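Long-range contacts in 70 KDA protein (Xanthomonas sp., PDB 4B2N), which cleaves rubber polymer oxidatively as a processive c-type diheme dioxygenase, and is probably related to the bacterial cytochrome c peroxidases: residues G284-A288 against T512-N518; T425-D429 against D637-F643; V521-W525 against K564-Y569; K538-T542 against G552-S556. All blocks are in the same frame, centred on the assembly; numbering follows the deposited sequence.

Interaction 1: residues G284-A288 against T512-N518; sequences GMTKA and TAPYFHN. With HEC (heme c), chain D.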
# COMPACT_ATOMS: atom_id res chain seq x y z
N GLY A 284 4.32 -3.46 12.51
CA GLY A 284 5.06 -4.36 11.64
C GLY A 284 5.29 -3.72 10.26
O GLY A 284 4.91 -2.58 10.00
N MET A 285 5.79 -4.53 9.35
CA MET A 285 5.97 -4.12 7.99
C MET A 285 4.67 -4.47 7.26
O MET A 285 4.13 -5.54 7.43
CB MET A 285 7.13 -4.87 7.37
CG MET A 285 8.44 -4.68 8.14
SD MET A 285 8.97 -2.95 8.02
CE MET A 285 8.89 -2.46 9.70
N THR A 286 4.22 -3.57 6.39
CA THR A 286 3.25 -4.00 5.40
C THR A 286 3.69 -3.75 3.97
O THR A 286 4.55 -2.84 3.70
CB THR A 286 1.82 -3.52 5.63
OG1 THR A 286 1.75 -2.11 5.52
CG2 THR A 286 1.30 -4.08 7.02
N LYS A 287 3.21 -4.62 3.10
CA LYS A 287 3.41 -4.45 1.64
C LYS A 287 2.26 -3.62 1.09
O LYS A 287 1.13 -3.73 1.61
CB LYS A 287 3.36 -5.83 1.01
CG LYS A 287 3.74 -5.92 -0.47
CD LYS A 287 3.49 -7.36 -0.97
CE LYS A 287 3.83 -7.33 -2.48
NZ LYS A 287 3.00 -8.33 -3.17
N ALA A 288 2.51 -2.77 0.08
CA ALA A 288 1.44 -2.04 -0.59
C ALA A 288 0.40 -3.00 -1.19
O ALA A 288 0.73 -4.04 -1.82
CB ALA A 288 1.98 -1.08 -1.70
N THR A 512 1.29 -10.61 -8.36
CA THR A 512 1.64 -9.77 -7.20
C THR A 512 2.28 -10.53 -6.06
O THR A 512 2.21 -10.10 -4.91
CB THR A 512 0.43 -8.95 -6.71
OG1 THR A 512 -0.57 -9.87 -6.20
CG2 THR A 512 -0.22 -8.16 -7.87
N ALA A 513 2.94 -11.65 -6.35
CA ALA A 513 3.64 -12.33 -5.25
C ALA A 513 4.81 -11.37 -4.72
O ALA A 513 5.32 -10.54 -5.45
CB ALA A 513 4.19 -13.67 -5.76
N PRO A 514 5.19 -11.49 -3.42
CA PRO A 514 4.63 -12.43 -2.43
C PRO A 514 3.32 -11.94 -1.78
O PRO A 514 2.88 -10.77 -1.98
CB PRO A 514 5.75 -12.49 -1.39
CG PRO A 514 6.42 -11.10 -1.42
CD PRO A 514 6.33 -10.70 -2.87
N TYR A 515 2.65 -12.85 -1.05
CA TYR A 515 1.28 -12.63 -0.63
C TYR A 515 1.11 -12.34 0.89
O TYR A 515 2.03 -12.62 1.70
CB TYR A 515 0.43 -13.86 -1.05
CG TYR A 515 0.48 -14.04 -2.55
CD1 TYR A 515 -0.18 -13.13 -3.40
CD2 TYR A 515 1.25 -15.06 -3.13
CE1 TYR A 515 -0.11 -13.29 -4.78
CE2 TYR A 515 1.33 -15.23 -4.52
CZ TYR A 515 0.62 -14.31 -5.34
OH TYR A 515 0.67 -14.35 -6.69
N PHE A 516 -0.11 -11.94 1.27
CA PHE A 516 -0.50 -11.49 2.58
C PHE A 516 0.04 -10.10 2.85
O PHE A 516 0.94 -9.62 2.17
CB PHE A 516 -0.10 -12.46 3.72
CG PHE A 516 -0.71 -13.82 3.57
CD1 PHE A 516 -1.86 -14.00 2.83
CD2 PHE A 516 -0.12 -14.92 4.21
CE1 PHE A 516 -2.45 -15.26 2.69
CE2 PHE A 516 -0.68 -16.19 4.09
CZ PHE A 516 -1.85 -16.35 3.33
N HIS A 517 -0.51 -9.49 3.88
CA HIS A 517 -0.25 -8.06 4.14
C HIS A 517 1.20 -7.80 4.46
O HIS A 517 1.59 -6.66 4.41
CB HIS A 517 -1.17 -7.56 5.23
CG HIS A 517 -0.90 -8.16 6.57
ND1 HIS A 517 -1.46 -9.37 7.00
CD2 HIS A 517 -0.12 -7.70 7.62
CE1 HIS A 517 -1.04 -9.61 8.27
NE2 HIS A 517 -0.22 -8.60 8.64
N ASN A 518 1.98 -8.82 4.83
CA ASN A 518 3.40 -8.62 5.11
C ASN A 518 4.36 -9.19 4.01
O ASN A 518 5.57 -9.28 4.23
CB ASN A 518 3.78 -9.21 6.49
CG ASN A 518 3.46 -10.73 6.58
OD1 ASN A 518 2.99 -11.31 5.61
ND2 ASN A 518 3.58 -11.30 7.78
FE HEC D . -7.93 -15.76 0.94
CHA HEC D . -5.37 -13.48 1.37
CHB HEC D . -6.67 -16.69 -2.27
CHC HEC D . -10.14 -18.35 0.70
CHD HEC D . -9.75 -14.21 3.38
NA HEC D . -6.42 -15.11 -0.25
C1A HEC D . -5.36 -14.27 0.16
C2A HEC D . -4.32 -14.18 -0.87
C3A HEC D . -4.71 -15.12 -1.94
C4A HEC D . -5.95 -15.72 -1.49
CMA HEC D . -3.96 -15.36 -3.22
CAA HEC D . -3.12 -13.24 -0.91
CBA HEC D . -3.78 -11.93 -1.48
CGA HEC D . -2.81 -10.75 -1.39
O1A HEC D . -1.74 -10.94 -0.76
O2A HEC D . -3.01 -9.61 -1.95
NB HEC D . -8.30 -17.27 -0.56
C1B HEC D . -7.76 -17.51 -1.75
C2B HEC D . -8.31 -18.66 -2.49
C3B HEC D . -9.34 -19.16 -1.57
C4B HEC D . -9.25 -18.25 -0.45
CMB HEC D . -7.88 -19.14 -3.86
CAB HEC D . -10.24 -20.37 -1.73
CBB HEC D . -9.56 -21.59 -1.71
NC HEC D . -9.66 -16.13 1.74
C1C HEC D . -10.41 -17.34 1.68
C2C HEC D . -11.50 -17.44 2.64
C3C HEC D . -11.39 -16.23 3.41
C4C HEC D . -10.20 -15.49 2.90
CMC HEC D . -12.51 -18.57 2.80
CAC HEC D . -12.29 -15.87 4.55
CBC HEC D . -12.55 -16.66 5.61
ND HEC D . -7.67 -14.14 2.06
C1D HEC D . -8.42 -13.67 3.04
C2D HEC D . -7.94 -12.52 3.79
C3D HEC D . -6.63 -12.30 3.22
C4D HEC D . -6.56 -13.35 2.20
CMD HEC D . -8.61 -11.76 4.91
CAD HEC D . -5.63 -11.23 3.59
CBD HEC D . -4.66 -11.92 4.56
CGD HEC D . -3.55 -11.00 5.02
O1D HEC D . -3.32 -10.81 6.22
O2D HEC D . -2.95 -10.44 4.13
O HOH W 1 3.71 -7.52 -5.77
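Lys287 reaches along the 512-518 loop with its chain extended, CG anti to the backbone N (chi1 -171°), which brings the ammonium group to backbone carbonyls of that loop. NZ donates to Pro514 O at 2.7 Å, lying in that carbonyl's plane, and stands 2.6 Å from Thr512 O; a water accepts a further bond from it. Pro514 O and the water would help to satisfy the ammonium group of this buried lysine; the peptide before Pro514 is cis. At the other end Lys287 N bonds to His517 O (2.9 Å). The methyl CG2 of Thr286 meets the imidazole of His517 at its edge, 3.9 Å from CD2. His517 ND1 gives heme propionate atom O1D a hydrogen bond modelled as very short (2.5 Å), while Phe516 N bonds O1A of the other propionate. Thr286 OG1 hydrogen-bonds to a propionate oxygen of the other heme c, so the contact lies between the two cofactors. Both segments are loops: 284-288 precedes strand 299-300, and the other leads into helix 524-528, on which the Tyr515 and Phe516 rings rest.

Interaction 2: residues T425-D429 against D637-F643; sequences TIRTD and DNGGHDF. With HEC (heme c), chain D.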
# COMPACT_ATOMS: atom_id res chain seq x y z
N THR A 425 -10.52 -15.77 12.51
CA THR A 425 -10.56 -16.63 11.33
C THR A 425 -9.38 -16.53 10.39
O THR A 425 -8.80 -17.55 10.07
CB THR A 425 -11.97 -16.86 10.65
OG1 THR A 425 -11.91 -16.80 9.20
CG2 THR A 425 -13.03 -16.10 11.16
N ILE A 426 -8.94 -15.30 10.04
CA ILE A 426 -7.80 -15.21 9.14
C ILE A 426 -6.48 -15.64 9.75
O ILE A 426 -5.72 -16.33 9.08
CB ILE A 426 -7.69 -13.82 8.45
CG1 ILE A 426 -6.47 -13.76 7.47
CG2 ILE A 426 -7.85 -12.69 9.47
CD1 ILE A 426 -6.76 -14.71 6.26
N ARG A 427 -6.22 -15.22 11.00
CA ARG A 427 -5.06 -15.67 11.81
C ARG A 427 -3.71 -15.41 11.14
O ARG A 427 -2.71 -16.11 11.44
CB ARG A 427 -5.20 -17.12 12.18
CG ARG A 427 -6.58 -17.41 12.76
CD ARG A 427 -6.55 -18.50 13.83
NE ARG A 427 -5.54 -19.53 13.58
CZ ARG A 427 -5.58 -20.42 12.58
NH1 ARG A 427 -6.59 -20.38 11.72
NH2 ARG A 427 -4.62 -21.31 12.43
N THR A 428 -3.66 -14.46 10.21
CA THR A 428 -2.34 -14.08 9.68
C THR A 428 -1.69 -13.18 10.70
O THR A 428 -2.30 -12.83 11.73
CB THR A 428 -2.50 -13.30 8.38
OG1 THR A 428 -3.61 -12.42 8.55
CG2 THR A 428 -2.77 -14.26 7.21
N ASP A 429 -0.45 -12.77 10.43
CA ASP A 429 0.30 -12.00 11.43
C ASP A 429 -0.54 -10.87 11.97
O ASP A 429 -1.03 -10.00 11.20
CB ASP A 429 1.60 -11.46 10.87
CG ASP A 429 2.50 -10.96 11.95
OD1 ASP A 429 2.16 -9.93 12.58
OD2 ASP A 429 3.52 -11.61 12.21
N ASP A 637 5.37 -12.96 10.37
CA ASP A 637 4.96 -14.39 10.41
C ASP A 637 4.25 -14.76 9.11
O ASP A 637 3.57 -13.91 8.49
CB ASP A 637 4.03 -14.68 11.63
CG ASP A 637 3.67 -16.13 11.74
OD1 ASP A 637 4.58 -16.86 12.08
OD2 ASP A 637 2.51 -16.55 11.49
N ASN A 638 4.38 -16.04 8.68
CA ASN A 638 3.84 -16.45 7.41
C ASN A 638 2.66 -17.37 7.64
O ASN A 638 2.24 -18.04 6.72
CB ASN A 638 4.92 -17.15 6.55
CG ASN A 638 5.38 -18.46 7.16
OD1 ASN A 638 5.21 -18.66 8.36
ND2 ASN A 638 5.92 -19.36 6.36
N GLY A 639 2.13 -17.38 8.86
CA GLY A 639 1.07 -18.37 9.26
C GLY A 639 -0.28 -17.81 8.92
O GLY A 639 -0.39 -16.65 8.52
N GLY A 640 -1.33 -18.60 9.10
CA GLY A 640 -2.67 -18.05 8.83
C GLY A 640 -3.28 -18.41 7.48
O GLY A 640 -2.67 -19.11 6.66
N HIS A 641 -4.52 -17.98 7.26
CA HIS A 641 -5.23 -18.36 6.08
C HIS A 641 -5.06 -19.89 5.90
O HIS A 641 -4.88 -20.38 4.79
CB HIS A 641 -4.63 -17.58 4.90
CG HIS A 641 -5.50 -17.55 3.68
ND1 HIS A 641 -5.58 -18.58 2.81
CD2 HIS A 641 -6.29 -16.54 3.17
CE1 HIS A 641 -6.38 -18.21 1.79
NE2 HIS A 641 -6.81 -16.97 2.02
N ASP A 642 -5.15 -20.60 7.00
CA ASP A 642 -4.85 -22.03 7.06
C ASP A 642 -5.99 -22.92 6.69
O ASP A 642 -5.78 -24.15 6.53
CB ASP A 642 -4.46 -22.41 8.49
CG ASP A 642 -3.17 -21.82 8.89
OD1 ASP A 642 -2.16 -22.21 8.27
OD2 ASP A 642 -3.14 -20.99 9.83
N PHE A 643 -7.19 -22.35 6.57
CA PHE A 643 -8.37 -23.11 6.12
C PHE A 643 -8.19 -23.70 4.72
O PHE A 643 -8.91 -24.58 4.34
CB PHE A 643 -9.62 -22.27 6.15
CG PHE A 643 -9.36 -20.81 5.78
CD1 PHE A 643 -9.16 -20.43 4.44
CD2 PHE A 643 -9.33 -19.86 6.78
CE1 PHE A 643 -8.89 -19.07 4.12
CE2 PHE A 643 -9.00 -18.48 6.48
CZ PHE A 643 -8.84 -18.11 5.16
FE HEC D . -7.93 -15.76 0.94
CHA HEC D . -5.37 -13.48 1.37
CHB HEC D . -6.67 -16.69 -2.27
CHC HEC D . -10.14 -18.35 0.70
CHD HEC D . -9.75 -14.21 3.38
NA HEC D . -6.42 -15.11 -0.25
C1A HEC D . -5.36 -14.27 0.16
C2A HEC D . -4.32 -14.18 -0.87
C3A HEC D . -4.71 -15.12 -1.94
C4A HEC D . -5.95 -15.72 -1.49
CMA HEC D . -3.96 -15.36 -3.22
CAA HEC D . -3.12 -13.24 -0.91
CBA HEC D . -3.78 -11.93 -1.48
CGA HEC D . -2.81 -10.75 -1.39
O1A HEC D . -1.74 -10.94 -0.76
O2A HEC D . -3.01 -9.61 -1.95
NB HEC D . -8.30 -17.27 -0.56
C1B HEC D . -7.76 -17.51 -1.75
C2B HEC D . -8.31 -18.66 -2.49
C3B HEC D . -9.34 -19.16 -1.57
C4B HEC D . -9.25 -18.25 -0.45
CMB HEC D . -7.88 -19.14 -3.86
CAB HEC D . -10.24 -20.37 -1.73
CBB HEC D . -9.56 -21.59 -1.71
NC HEC D . -9.66 -16.13 1.74
C1C HEC D . -10.41 -17.34 1.68
C2C HEC D . -11.50 -17.44 2.64
C3C HEC D . -11.39 -16.23 3.41
C4C HEC D . -10.20 -15.49 2.90
CMC HEC D . -12.51 -18.57 2.80
CAC HEC D . -12.29 -15.87 4.55
CBC HEC D . -12.55 -16.66 5.61
ND HEC D . -7.67 -14.14 2.06
C1D HEC D . -8.42 -13.67 3.04
C2D HEC D . -7.94 -12.52 3.79
C3D HEC D . -6.63 -12.30 3.22
C4D HEC D . -6.56 -13.35 2.20
CMD HEC D . -8.61 -11.76 4.91
CAD HEC D . -5.63 -11.23 3.59
CBD HEC D . -4.66 -11.92 4.56
CGD HEC D . -3.55 -11.00 5.02
O1D HEC D . -3.32 -10.81 6.22
O2D HEC D . -2.95 -10.44 4.13
O HOH W 2 -6.68 -19.52 9.21
O HOH W 3 0.19 -15.36 12.18
O HOH W 4 0.63 -14.14 8.13
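Ile426 and His641 meet beside the heme: the isoleucine methyl CD1 lies at the imidazole edge, 3.6 Å from CD2, and also packs on the porphyrin. His641 NE2 binds the iron at 2.0 Å, with His394 as the other axial ligand. Phe643 brings CE1 over the centre of the imidazole face and touches the porphyrin itself, while Thr428 OG1 donates to propionate O1D (2.8 Å). One shell out, the ligand's backbone is held by a nearly straight bond from His641 N to Ile426 O (2.7 Å, 179° at the hydrogen). Gly640 lets the chains come close, its CA 3.3 Å from Arg427 O. Farther from the iron, Arg427 NH2 forms a salt bridge with Asp642 OD2 (3.0 Å), guanidinium and carboxylate planes 38° apart. Asp429 OD2 accepts from Asp637 N on its anti side, tilted out of the carboxylate plane, and Asp637 closes an Asx turn onto Gly639 N. The contact joins the end of helix 423-426 to the loop before helix 649-660, with Tyr501 of strand 500-502 against Ile426 and Thr428.

Interaction 3: residues V521-W525 against K564-Y569; sequences VPNLW and KLGWKY. With HEC (heme c), chain D.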
# COMPACT_ATOMS: atom_id res chain seq x y z
N VAL A 521 4.53 -14.84 1.99
CA VAL A 521 4.39 -16.11 1.30
C VAL A 521 4.72 -16.00 -0.22
O VAL A 521 4.08 -15.26 -0.94
CB VAL A 521 2.99 -16.64 1.47
CG1 VAL A 521 2.86 -17.97 0.69
CG2 VAL A 521 2.75 -16.75 2.96
N PRO A 522 5.74 -16.75 -0.69
CA PRO A 522 6.27 -16.36 -2.01
C PRO A 522 5.43 -16.81 -3.17
O PRO A 522 5.62 -16.30 -4.25
CB PRO A 522 7.61 -17.09 -2.07
CG PRO A 522 7.39 -18.32 -1.21
CD PRO A 522 6.56 -17.80 -0.05
N ASN A 523 4.51 -17.77 -2.98
CA ASN A 523 3.69 -18.17 -4.12
C ASN A 523 2.27 -18.54 -3.75
O ASN A 523 1.93 -18.69 -2.57
CB ASN A 523 4.36 -19.25 -5.03
CG ASN A 523 4.68 -20.55 -4.28
OD1 ASN A 523 5.68 -21.30 -4.62
ND2 ASN A 523 3.88 -20.84 -3.30
N LEU A 524 1.42 -18.65 -4.75
CA LEU A 524 0.02 -18.88 -4.49
C LEU A 524 -0.23 -20.27 -3.96
O LEU A 524 -1.10 -20.49 -3.04
CB LEU A 524 -0.78 -18.63 -5.77
CG LEU A 524 -1.97 -17.77 -5.39
CD1 LEU A 524 -2.17 -16.69 -6.42
CD2 LEU A 524 -3.21 -18.67 -5.21
N TRP A 525 0.50 -21.23 -4.53
CA TRP A 525 0.54 -22.59 -3.94
C TRP A 525 0.64 -22.55 -2.41
O TRP A 525 -0.10 -23.22 -1.71
CB TRP A 525 1.71 -23.35 -4.56
CG TRP A 525 1.77 -24.76 -4.07
CD1 TRP A 525 2.62 -25.29 -3.10
CD2 TRP A 525 0.92 -25.87 -4.50
NE1 TRP A 525 2.34 -26.63 -2.91
CE2 TRP A 525 1.34 -27.03 -3.73
CE3 TRP A 525 -0.11 -26.01 -5.41
CZ2 TRP A 525 0.74 -28.28 -3.88
CZ3 TRP A 525 -0.71 -27.28 -5.57
CH2 TRP A 525 -0.30 -28.38 -4.82
N LYS A 564 3.36 -22.54 -9.76
CA LYS A 564 2.85 -22.27 -8.42
C LYS A 564 2.44 -20.81 -8.20
O LYS A 564 1.90 -20.47 -7.12
CB LYS A 564 3.94 -22.70 -7.42
CG LYS A 564 3.93 -24.21 -7.27
CD LYS A 564 4.85 -24.66 -6.17
CE LYS A 564 5.10 -26.16 -6.29
NZ LYS A 564 5.68 -26.64 -5.01
N LEU A 565 2.81 -19.94 -9.17
CA LEU A 565 2.33 -18.56 -9.29
C LEU A 565 2.92 -17.75 -8.16
O LEU A 565 2.29 -17.55 -7.12
CB LEU A 565 0.79 -18.50 -9.26
CG LEU A 565 0.04 -17.85 -10.40
CD1 LEU A 565 0.57 -18.28 -11.76
CD2 LEU A 565 -1.44 -18.20 -10.27
N GLY A 566 4.14 -17.26 -8.42
CA GLY A 566 4.91 -16.49 -7.45
C GLY A 566 6.39 -16.46 -7.78
O GLY A 566 6.77 -16.89 -8.87
N TRP A 567 7.23 -15.98 -6.84
CA TRP A 567 8.70 -15.96 -7.03
C TRP A 567 9.24 -17.36 -6.93
O TRP A 567 8.81 -18.13 -6.10
CB TRP A 567 9.40 -15.01 -6.04
CG TRP A 567 8.91 -13.63 -6.37
CD1 TRP A 567 7.93 -12.86 -5.70
CD2 TRP A 567 9.30 -12.86 -7.54
NE1 TRP A 567 7.68 -11.70 -6.42
CE2 TRP A 567 8.51 -11.64 -7.52
CE3 TRP A 567 10.18 -13.10 -8.61
CZ2 TRP A 567 8.64 -10.66 -8.52
CZ3 TRP A 567 10.32 -12.12 -9.58
CH2 TRP A 567 9.54 -10.91 -9.55
N LYS A 568 10.18 -17.67 -7.79
CA LYS A 568 11.05 -18.82 -7.52
C LYS A 568 11.80 -18.48 -6.21
O LYS A 568 12.09 -17.31 -5.93
CB LYS A 568 12.01 -19.07 -8.69
CG LYS A 568 11.30 -19.56 -9.92
CD LYS A 568 12.26 -19.87 -11.05
CE LYS A 568 11.62 -20.74 -12.10
NZ LYS A 568 12.46 -20.54 -13.31
N TYR A 569 12.09 -19.46 -5.39
CA TYR A 569 12.84 -19.10 -4.18
C TYR A 569 13.69 -20.29 -3.84
O TYR A 569 13.44 -21.43 -4.34
CB TYR A 569 11.89 -18.76 -3.00
CG TYR A 569 11.01 -19.93 -2.62
CD1 TYR A 569 11.48 -20.88 -1.72
CD2 TYR A 569 9.73 -20.07 -3.16
CE1 TYR A 569 10.73 -21.97 -1.38
CE2 TYR A 569 8.95 -21.15 -2.81
CZ TYR A 569 9.48 -22.08 -1.91
OH TYR A 569 8.80 -23.14 -1.49
FE HEC D . -7.93 -15.76 0.94
CHA HEC D . -5.37 -13.48 1.37
CHB HEC D . -6.67 -16.69 -2.27
CHC HEC D . -10.14 -18.35 0.70
CHD HEC D . -9.75 -14.21 3.38
NA HEC D . -6.42 -15.11 -0.25
C1A HEC D . -5.36 -14.27 0.16
C2A HEC D . -4.32 -14.18 -0.87
C3A HEC D . -4.71 -15.12 -1.94
C4A HEC D . -5.95 -15.72 -1.49
CMA HEC D . -3.96 -15.36 -3.22
CAA HEC D . -3.12 -13.24 -0.91
CBA HEC D . -3.78 -11.93 -1.48
CGA HEC D . -2.81 -10.75 -1.39
O1A HEC D . -1.74 -10.94 -0.76
O2A HEC D . -3.01 -9.61 -1.95
NB HEC D . -8.30 -17.27 -0.56
C1B HEC D . -7.76 -17.51 -1.75
C2B HEC D . -8.31 -18.66 -2.49
C3B HEC D . -9.34 -19.16 -1.57
C4B HEC D . -9.25 -18.25 -0.45
CMB HEC D . -7.88 -19.14 -3.86
CAB HEC D . -10.24 -20.37 -1.73
CBB HEC D . -9.56 -21.59 -1.71
NC HEC D . -9.66 -16.13 1.74
C1C HEC D . -10.41 -17.34 1.68
C2C HEC D . -11.50 -17.44 2.64
C3C HEC D . -11.39 -16.23 3.41
C4C HEC D . -10.20 -15.49 2.90
CMC HEC D . -12.51 -18.57 2.80
CAC HEC D . -12.29 -15.87 4.55
CBC HEC D . -12.55 -16.66 5.61
ND HEC D . -7.67 -14.14 2.06
C1D HEC D . -8.42 -13.67 3.04
C2D HEC D . -7.94 -12.52 3.79
C3D HEC D . -6.63 -12.30 3.22
C4D HEC D . -6.56 -13.35 2.20
CMD HEC D . -8.61 -11.76 4.91
CAD HEC D . -5.63 -11.23 3.59
CBD HEC D . -4.66 -11.92 4.56
CGD HEC D . -3.55 -11.00 5.02
O1D HEC D . -3.32 -10.81 6.22
O2D HEC D . -2.95 -10.44 4.13
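Asn523 and Gly566 form a single backbone bridge, their CA atoms 3.9 Å apart, and the tight part of the contact is built around it. Pro522 O accepts from Trp567 N at 3.1 Å, and Leu524 N donates to Leu565 O at 2.8 Å. Trp525 N gives a nearly straight bond to Lys564 O (3.0 Å, 173° at the hydrogen), in the plane of that carbonyl. Asn523 is at the N-cap of helix 524-528, and the first two amides of the helix donate to the 564-569 segment. Gly566 leaves room for Pro522 O and Asn523 CB to come close; with Leu565 it forms a G1 beta bulge opposite Asp561. On the buried side Leu524 and Leu565 lie side by side, CB to CB 3.8 Å, and Leu524 goes on to touch the heme methyl CMA.

On the looser side Lys564 and Tyr569 are partly exposed, though the Trp525 and Pro522 they cover are buried. Here the extended chain of Lys564 runs over one face of the Trp525 indole: CE makes a CH-pi contact and NZ a cation-pi contact, 4.2 Å from the centroid of the five-membered ring. Tyr569 brings CD2 to 3.5 Å from Pro522 CG. Trp525 NE1 bonds to Asp532, and its ring stacks on Trp653. Backbone bonds therefore fix the start of the helix, while the lysine charge is probably stabilised by the indole's pi electrons.

Interaction 4: residues K538-T542 against G552-S556; sequences KRPYT and GYDYS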
# COMPACT_ATOMS: atom_id res chain seq x y z
N LYS A 538 14.55 -16.95 -0.35
CA LYS A 538 15.47 -16.03 -0.97
C LYS A 538 15.15 -16.08 -2.46
O LYS A 538 15.12 -17.18 -3.06
CB LYS A 538 16.87 -16.58 -0.68
CG LYS A 538 17.91 -16.05 -1.59
CD LYS A 538 19.32 -16.31 -1.01
CE LYS A 538 19.85 -17.70 -1.36
NZ LYS A 538 21.15 -17.47 -2.04
N ARG A 539 14.87 -14.95 -3.09
CA ARG A 539 14.59 -15.00 -4.51
C ARG A 539 15.84 -14.83 -5.37
O ARG A 539 16.90 -14.57 -4.85
CB ARG A 539 13.39 -14.11 -4.95
CG ARG A 539 13.08 -12.92 -4.11
CD ARG A 539 11.97 -12.07 -4.68
NE ARG A 539 12.19 -11.41 -5.99
CZ ARG A 539 11.51 -10.36 -6.35
NH1 ARG A 539 10.69 -9.81 -5.43
NH2 ARG A 539 11.75 -9.73 -7.53
N PRO A 540 15.75 -15.13 -6.68
CA PRO A 540 16.96 -15.06 -7.49
C PRO A 540 17.43 -13.63 -7.51
O PRO A 540 16.61 -12.71 -7.60
CB PRO A 540 16.47 -15.49 -8.88
CG PRO A 540 15.27 -16.34 -8.61
CD PRO A 540 14.61 -15.67 -7.44
N TYR A 541 18.75 -13.44 -7.42
CA TYR A 541 19.31 -12.10 -7.54
C TYR A 541 19.90 -11.86 -8.94
O TYR A 541 20.24 -12.76 -9.68
CB TYR A 541 20.47 -11.95 -6.57
CG TYR A 541 20.13 -12.21 -5.12
CD1 TYR A 541 18.80 -12.11 -4.63
CD2 TYR A 541 21.15 -12.51 -4.21
CE1 TYR A 541 18.50 -12.38 -3.30
CE2 TYR A 541 20.89 -12.67 -2.85
CZ TYR A 541 19.60 -12.59 -2.39
OH TYR A 541 19.38 -12.82 -1.01
N THR A 542 20.05 -10.59 -9.24
CA THR A 542 20.82 -10.04 -10.30
C THR A 542 22.33 -10.15 -9.93
O THR A 542 22.64 -10.38 -8.77
CB THR A 542 20.38 -8.57 -10.16
OG1 THR A 542 19.37 -8.29 -11.12
CG2 THR A 542 21.48 -7.62 -10.16
N GLY A 552 20.66 -7.07 -7.01
CA GLY A 552 19.32 -6.65 -6.75
C GLY A 552 18.48 -7.90 -6.87
O GLY A 552 19.01 -9.05 -7.07
N TYR A 553 17.19 -7.71 -6.71
CA TYR A 553 16.27 -8.85 -6.94
C TYR A 553 16.01 -8.86 -8.45
O TYR A 553 15.68 -7.81 -9.06
CB TYR A 553 14.91 -8.64 -6.25
CG TYR A 553 14.84 -8.95 -4.76
CD1 TYR A 553 15.96 -9.46 -4.04
CD2 TYR A 553 13.65 -8.75 -4.07
CE1 TYR A 553 15.88 -9.71 -2.69
CE2 TYR A 553 13.58 -8.99 -2.70
CZ TYR A 553 14.68 -9.48 -2.03
OH TYR A 553 14.56 -9.80 -0.71
N ASP A 554 16.14 -10.04 -9.08
CA ASP A 554 15.89 -10.11 -10.47
C ASP A 554 14.39 -10.11 -10.69
O ASP A 554 13.62 -10.83 -10.00
CB ASP A 554 16.44 -11.44 -11.01
CG ASP A 554 16.21 -11.57 -12.49
OD1 ASP A 554 17.05 -11.11 -13.20
OD2 ASP A 554 15.19 -12.14 -12.95
N TYR A 555 13.93 -9.34 -11.66
CA TYR A 555 12.43 -9.31 -11.90
C TYR A 555 12.05 -9.81 -13.29
O TYR A 555 10.96 -9.52 -13.80
CB TYR A 555 11.88 -7.89 -11.69
CG TYR A 555 12.57 -6.82 -12.53
CD1 TYR A 555 13.75 -6.23 -12.10
CD2 TYR A 555 12.01 -6.37 -13.73
CE1 TYR A 555 14.36 -5.22 -12.85
CE2 TYR A 555 12.63 -5.37 -14.50
CZ TYR A 555 13.81 -4.84 -14.07
OH TYR A 555 14.43 -3.85 -14.81
N SER A 556 12.94 -10.58 -13.93
CA SER A 556 12.67 -11.13 -15.25
C SER A 556 11.72 -12.33 -15.15
O SER A 556 11.53 -12.93 -14.03
CB SER A 556 14.02 -11.50 -15.92
OG SER A 556 14.41 -12.81 -15.49
O HOH W 5 13.88 -12.53 -7.94
O HOH W 6 14.77 -12.92 -1.33
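Main-chain hydrogen bonds pair the two loops. Asp554 N donates to Pro540 O (3.1 Å), and Thr542 N to Gly552 O (2.9 Å), the latter donor standing above its carbonyl plane. Together they make an isolated beta bridge between Tyr541 and Tyr553. Side-chain and water bonds add to it: Asp554 O, 3.3 Å from Arg539 NH2, lies in the guanidinium plane, though NH2 stands above the carbonyl plane; NH1 bonds to Ser214 OG. One water links Arg539 NE to Pro540 O and Asp554 O. The bridge closes the base of an excursion between strands 536-538 and 560-561, away from the heme-binding sites. Just beyond it Asp554 forms an Asx turn, its OD2 accepting from Ser556 N and OG, with Ser559 OG as a further partner. Among the aromatic contacts, Arg539 CG sits over the centre of the Tyr553 ring, 4.1 Å from the centroid. A bend at chi3 (-64°) sets one face of the guanidinium against Tyr553 CD2, guanidinium and ring planes 36° apart. The Tyr541 and Tyr553 side chains lie side by side, pointing the same way, CE1 to CE1 3.8 Å.

Interactions 1, 2 and 3 all touch the same heme c: interaction 2 supplies an axial ligand, interaction 1 holds both propionates and interaction 3 meets a methyl. Propionate atom O1D is shared, taking bonds from His517 of interaction 1 and Thr428 of interaction 2. These two contacts, their centres about 13 Å apart, also meet directly where Asn518 ND2 lies 2.7 Å from Asp637 O, a probable hydrogen bond, and where Phe516 packs on His641. Trp567 ties interaction 3 to its neighbours, with NE1 2.8 Å from Ala513 O and its ring in a cation-pi contact with Arg539. Interaction 4, nested within the loop closed by interaction 3, lies about 27 Å centre to centre from interaction 2.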